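Local structure of Phikz039 (Pseudomonas phage phikz, 3ZBQ) at residues 128-133 with 180-185. The protein belongs to the tubulin/FtsZ family as the phage tubulin PhuZ and holds guanosine-5'-diphosphate in its nucleotide pocket. Numbering follows the deposited sequence.
Sequences VSVVIG and QNILEV. With GDP (guanosine-5'-diphosphate), chain B.
Ile132 touches both Ile182 and the guanine of GDP: its CD1 lies over one face of the base, above the rim rather than the ring centre, 3.7 Å from GDP C2. Its CG2 lies off to the side of the ring, near GDP N3 and N2. With CG1 anti to the carbonyl carbon (chi1 -55°) and the chain extended beyond it, the two branches part, over the base and past its rim. Ile182, from the helix, lies nearly perpendicular to that side chain, setting its CD1 3.6 Å from Ile132 CG1. Two residues back along the strand, Val130 and Ile182 point past one another in opposing senses, with Val130 CG1 3.9 Å from Ile182 CG2. Val185, one turn on, meets the other methyl: its CG1 is 4.2 Å from Val130 CG2. All four residues are buried, and no hydrogen bond links the segments. Ile19 of helix 13-23 and His167 of strand 163-168 also touch Ile182, while Asn179 hydrogen-bonds GDP. The strand runs antiparallel to the helix (175°), with axes 10.1 Å apart. This is a parallel strand of the nucleotide-binding sheet packed against helix 175-192, which probably corresponds to the central helix of the tubulin/FtsZ fold.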
ATOM      1  N   VAL A 128      -7.236   4.430   1.298  1.00  4.55           N
ATOM      2  CA  VAL A 128      -6.305   4.372   0.174  1.00  3.34           C
ATOM      3  C   VAL A 128      -5.017   3.711   0.658  1.00  3.62           C
ATOM      4  O   VAL A 128      -4.580   3.963   1.776  1.00  4.99           O
ATOM      5  CB  VAL A 128      -5.983   5.784  -0.357  1.00  5.69           C
ATOM      6  CG1 VAL A 128      -4.824   5.738  -1.342  1.00 10.53           C
ATOM      7  CG2 VAL A 128      -7.225   6.390  -1.011  1.00  5.00           C
ATOM      8  N   SER A 129      -4.428   2.855  -0.166  1.00  4.02           N
ATOM      9  CA  SER A 129      -3.138   2.252   0.165  1.00  4.72           C
ATOM     10  C   SER A 129      -2.030   2.864  -0.667  1.00  5.48           C
ATOM     11  O   SER A 129      -2.190   3.072  -1.880  1.00  5.43           O
ATOM     12  CB  SER A 129      -3.154   0.739  -0.074  1.00  5.08           C
ATOM     13  OG  SER A 129      -3.853   0.074   0.962  1.00  5.53           O
ATOM     14  N   VAL A 130      -0.897   3.121  -0.021  1.00  3.67           N
ATOM     15  CA  VAL A 130       0.309   3.529  -0.731  1.00  3.35           C
ATOM     16  C   VAL A 130       1.311   2.381  -0.570  1.00  3.51           C
ATOM     17  O   VAL A 130       1.701   2.039   0.547  1.00  3.05           O
ATOM     18  CB  VAL A 130       0.864   4.880  -0.204  1.00  3.20           C
ATOM     19  CG1 VAL A 130       2.099   5.283  -0.986  1.00  6.16           C
ATOM     20  CG2 VAL A 130      -0.211   5.982  -0.334  1.00  3.16           C
ATOM     21  N   VAL A 131       1.655   1.740  -1.686  1.00  2.00           N
ATOM     22  CA  VAL A 131       2.374   0.459  -1.646  1.00  3.67           C
ATOM     23  C   VAL A 131       3.608   0.424  -2.541  1.00  4.94           C
ATOM     24  O   VAL A 131       3.732   1.219  -3.476  1.00  3.61           O
ATOM     25  CB  VAL A 131       1.427  -0.720  -1.997  1.00  3.84           C
ATOM     26  CG1 VAL A 131       0.171  -0.678  -1.108  1.00  4.17           C
ATOM     27  CG2 VAL A 131       1.011  -0.668  -3.479  1.00  5.99           C
ATOM     28  N   ILE A 132       4.522  -0.508  -2.244  1.00  4.35           N
ATOM     29  CA  ILE A 132       5.799  -0.636  -2.958  1.00  7.87           C
ATOM     30  C   ILE A 132       6.007  -2.053  -3.490  1.00  5.49           C
ATOM     31  O   ILE A 132       6.067  -3.015  -2.714  1.00  7.57           O
ATOM     32  CB  ILE A 132       7.003  -0.275  -2.045  1.00  6.62           C
ATOM     33  CG1 ILE A 132       6.823   1.122  -1.444  1.00  7.72           C
ATOM     34  CG2 ILE A 132       8.324  -0.359  -2.816  1.00  7.54           C
ATOM     35  CD1 ILE A 132       7.739   1.417  -0.261  1.00  9.46           C
ATOM     36  N   GLY A 133       6.124  -2.187  -4.811  1.00  5.22           N
ATOM     37  CA  GLY A 133       6.389  -3.490  -5.405  1.00  4.93           C
ATOM     38  C   GLY A 133       7.882  -3.765  -5.480  1.00  6.30           C
ATOM     39  O   GLY A 133       8.673  -2.851  -5.727  1.00  5.54           O
ATOM     40  N   GLN A 180      10.893   9.553  -1.862  1.00  9.51           N
ATOM     41  CA  GLN A 180      10.537  10.944  -2.119  1.00 10.55           C
ATOM     42  C   GLN A 180       9.221  11.059  -2.889  1.00 10.33           C
ATOM     43  O   GLN A 180       8.381  11.918  -2.576  1.00  8.34           O
ATOM     44  CB  GLN A 180      11.670  11.663  -2.858  1.00 11.43           C
ATOM     45  CG  GLN A 180      11.361  13.123  -3.205  1.00 12.48           C
ATOM     46  CD  GLN A 180      11.051  13.982  -1.980  1.00 14.72           C
ATOM     47  OE1 GLN A 180      10.160  14.835  -2.016  1.00 29.22           O
ATOM     48  NE2 GLN A 180      11.785  13.763  -0.899  1.00 15.14           N
ATOM     49  N   ASN A 181       9.027  10.202  -3.890  1.00  8.25           N
ATOM     50  CA  ASN A 181       7.756  10.207  -4.608  1.00 12.53           C
ATOM     51  C   ASN A 181       6.598   9.854  -3.682  1.00 10.91           C
ATOM     52  O   ASN A 181       5.530  10.459  -3.742  1.00  8.61           O
ATOM     53  CB  ASN A 181       7.767   9.295  -5.840  1.00 13.48           C
ATOM     54  CG  ASN A 181       6.639   9.639  -6.827  1.00 22.93           C
ATOM     55  OD1 ASN A 181       5.690   8.870  -7.018  1.00 25.71           O
ATOM     56  ND2 ASN A 181       6.737  10.814  -7.441  1.00 27.24           N
ATOM     57  N   ILE A 182       6.825   8.896  -2.796  1.00  8.83           N
ATOM     58  CA  ILE A 182       5.800   8.516  -1.834  1.00  8.52           C
ATOM     59  C   ILE A 182       5.439   9.661  -0.882  1.00  7.06           C
ATOM     60  O   ILE A 182       4.264   9.885  -0.593  1.00  7.02           O
ATOM     61  CB  ILE A 182       6.222   7.247  -1.060  1.00  8.03           C
ATOM     62  CG1 ILE A 182       6.103   6.023  -1.986  1.00  6.15           C
ATOM     63  CG2 ILE A 182       5.367   7.084   0.194  1.00  7.52           C
ATOM     64  CD1 ILE A 182       6.665   4.731  -1.403  1.00  8.68           C
ATOM     65  N   LEU A 183       6.438  10.398  -0.401  1.00  9.75           N
ATOM     66  CA  LEU A 183       6.176  11.534   0.490  1.00  7.13           C
ATOM     67  C   LEU A 183       5.343  12.592  -0.226  1.00  7.61           C
ATOM     68  O   LEU A 183       4.408  13.180   0.351  1.00  7.89           O
ATOM     69  CB  LEU A 183       7.488  12.145   0.977  1.00  8.76           C
ATOM     70  CG  LEU A 183       8.350  11.179   1.782  1.00  9.43           C
ATOM     71  CD1 LEU A 183       9.687  11.816   2.098  1.00 15.04           C
ATOM     72  CD2 LEU A 183       7.642  10.752   3.066  1.00 10.08           C
ATOM     73  N   GLU A 184       5.678  12.830  -1.492  1.00  7.37           N
ATOM     74  CA  GLU A 184       4.905  13.766  -2.299  1.00  8.43           C
ATOM     75  C   GLU A 184       3.442  13.336  -2.363  1.00  8.57           C
ATOM     76  O   GLU A 184       2.538  14.170  -2.289  1.00  9.21           O
ATOM     77  CB  GLU A 184       5.490  13.868  -3.713  1.00  9.95           C
ATOM     78  CG  GLU A 184       6.845  14.546  -3.770  1.00 17.74           C
ATOM     79  CD  GLU A 184       6.857  15.735  -4.703  1.00 39.30           C
ATOM     80  OE1 GLU A 184       6.256  15.637  -5.800  1.00 35.96           O
ATOM     81  OE2 GLU A 184       7.459  16.770  -4.332  1.00 48.14           O
ATOM     82  N   VAL A 185       3.204  12.036  -2.499  1.00  6.25           N
ATOM     83  CA  VAL A 185       1.842  11.514  -2.559  1.00  6.10           C
ATOM     84  C   VAL A 185       1.121  11.666  -1.217  1.00  7.01           C
ATOM     85  O   VAL A 185      -0.018  12.120  -1.173  1.00  7.84           O
ATOM     86  CB  VAL A 185       1.819  10.039  -3.028  1.00  7.06           C
ATOM     87  CG1 VAL A 185       0.464   9.398  -2.752  1.00  7.63           C
ATOM     88  CG2 VAL A 185       2.178   9.942  -4.514  1.00  6.03           C
TER
HETATM   89  PB  GDP B 999       8.184  -6.043   6.231  1.00  5.43           P
HETATM   90  O1B GDP B 999       8.708  -5.412   7.496  1.00  3.97           O
HETATM   91  O2B GDP B 999       6.878  -5.395   5.818  1.00  4.08           O
HETATM   92  O3B GDP B 999       8.009  -7.534   6.378  1.00  6.22           O
HETATM   93  O3A GDP B 999       9.216  -5.840   5.014  1.00  4.77           O
HETATM   94  PA  GDP B 999       9.986  -4.480   4.640  1.00  5.97           P
HETATM   95  O1A GDP B 999      10.932  -3.944   5.689  1.00  7.91           O
HETATM   96  O2A GDP B 999       8.991  -3.423   4.209  1.00  4.93           O
HETATM   97  O5' GDP B 999      10.849  -4.941   3.379  1.00  8.74           O
HETATM   98  C5' GDP B 999      10.240  -5.552   2.248  1.00  6.18           C
HETATM   99  C4' GDP B 999      10.754  -4.873   0.980  1.00  6.92           C
HETATM  100  O4' GDP B 999      10.257  -3.535   0.924  1.00  6.27           O
HETATM  101  C3' GDP B 999      12.263  -4.729   0.925  1.00  8.12           C
HETATM  102  O3' GDP B 999      12.853  -5.906   0.351  1.00  9.02           O
HETATM  103  C2' GDP B 999      12.449  -3.511   0.052  1.00  8.27           C
HETATM  104  O2' GDP B 999      12.341  -3.890  -1.322  1.00  6.67           O
HETATM  105  C1' GDP B 999      11.219  -2.673   0.318  1.00  6.84           C
HETATM  106  N9  GDP B 999      11.480  -1.582   1.281  1.00  8.52           N
HETATM  107  C8  GDP B 999      11.692  -1.674   2.608  1.00  9.03           C
HETATM  108  N7  GDP B 999      11.871  -0.447   3.154  1.00  9.76           N
HETATM  109  C5  GDP B 999      11.756   0.462   2.165  1.00 10.34           C
HETATM  110  C6  GDP B 999      11.832   1.935   2.035  1.00 11.69           C
HETATM  111  O6  GDP B 999      12.040   2.667   3.036  1.00 12.38           O
HETATM  112  N1  GDP B 999      11.647   2.456   0.808  1.00 10.51           N
HETATM  113  C2  GDP B 999      11.414   1.696  -0.283  1.00  9.47           C
HETATM  114  N2  GDP B 999      11.252   2.281  -1.496  1.00  8.51           N
HETATM  115  N3  GDP B 999      11.333   0.350  -0.236  1.00 10.14           N
HETATM  116  C4  GDP B 999      11.495  -0.300   0.937  1.00 10.66           C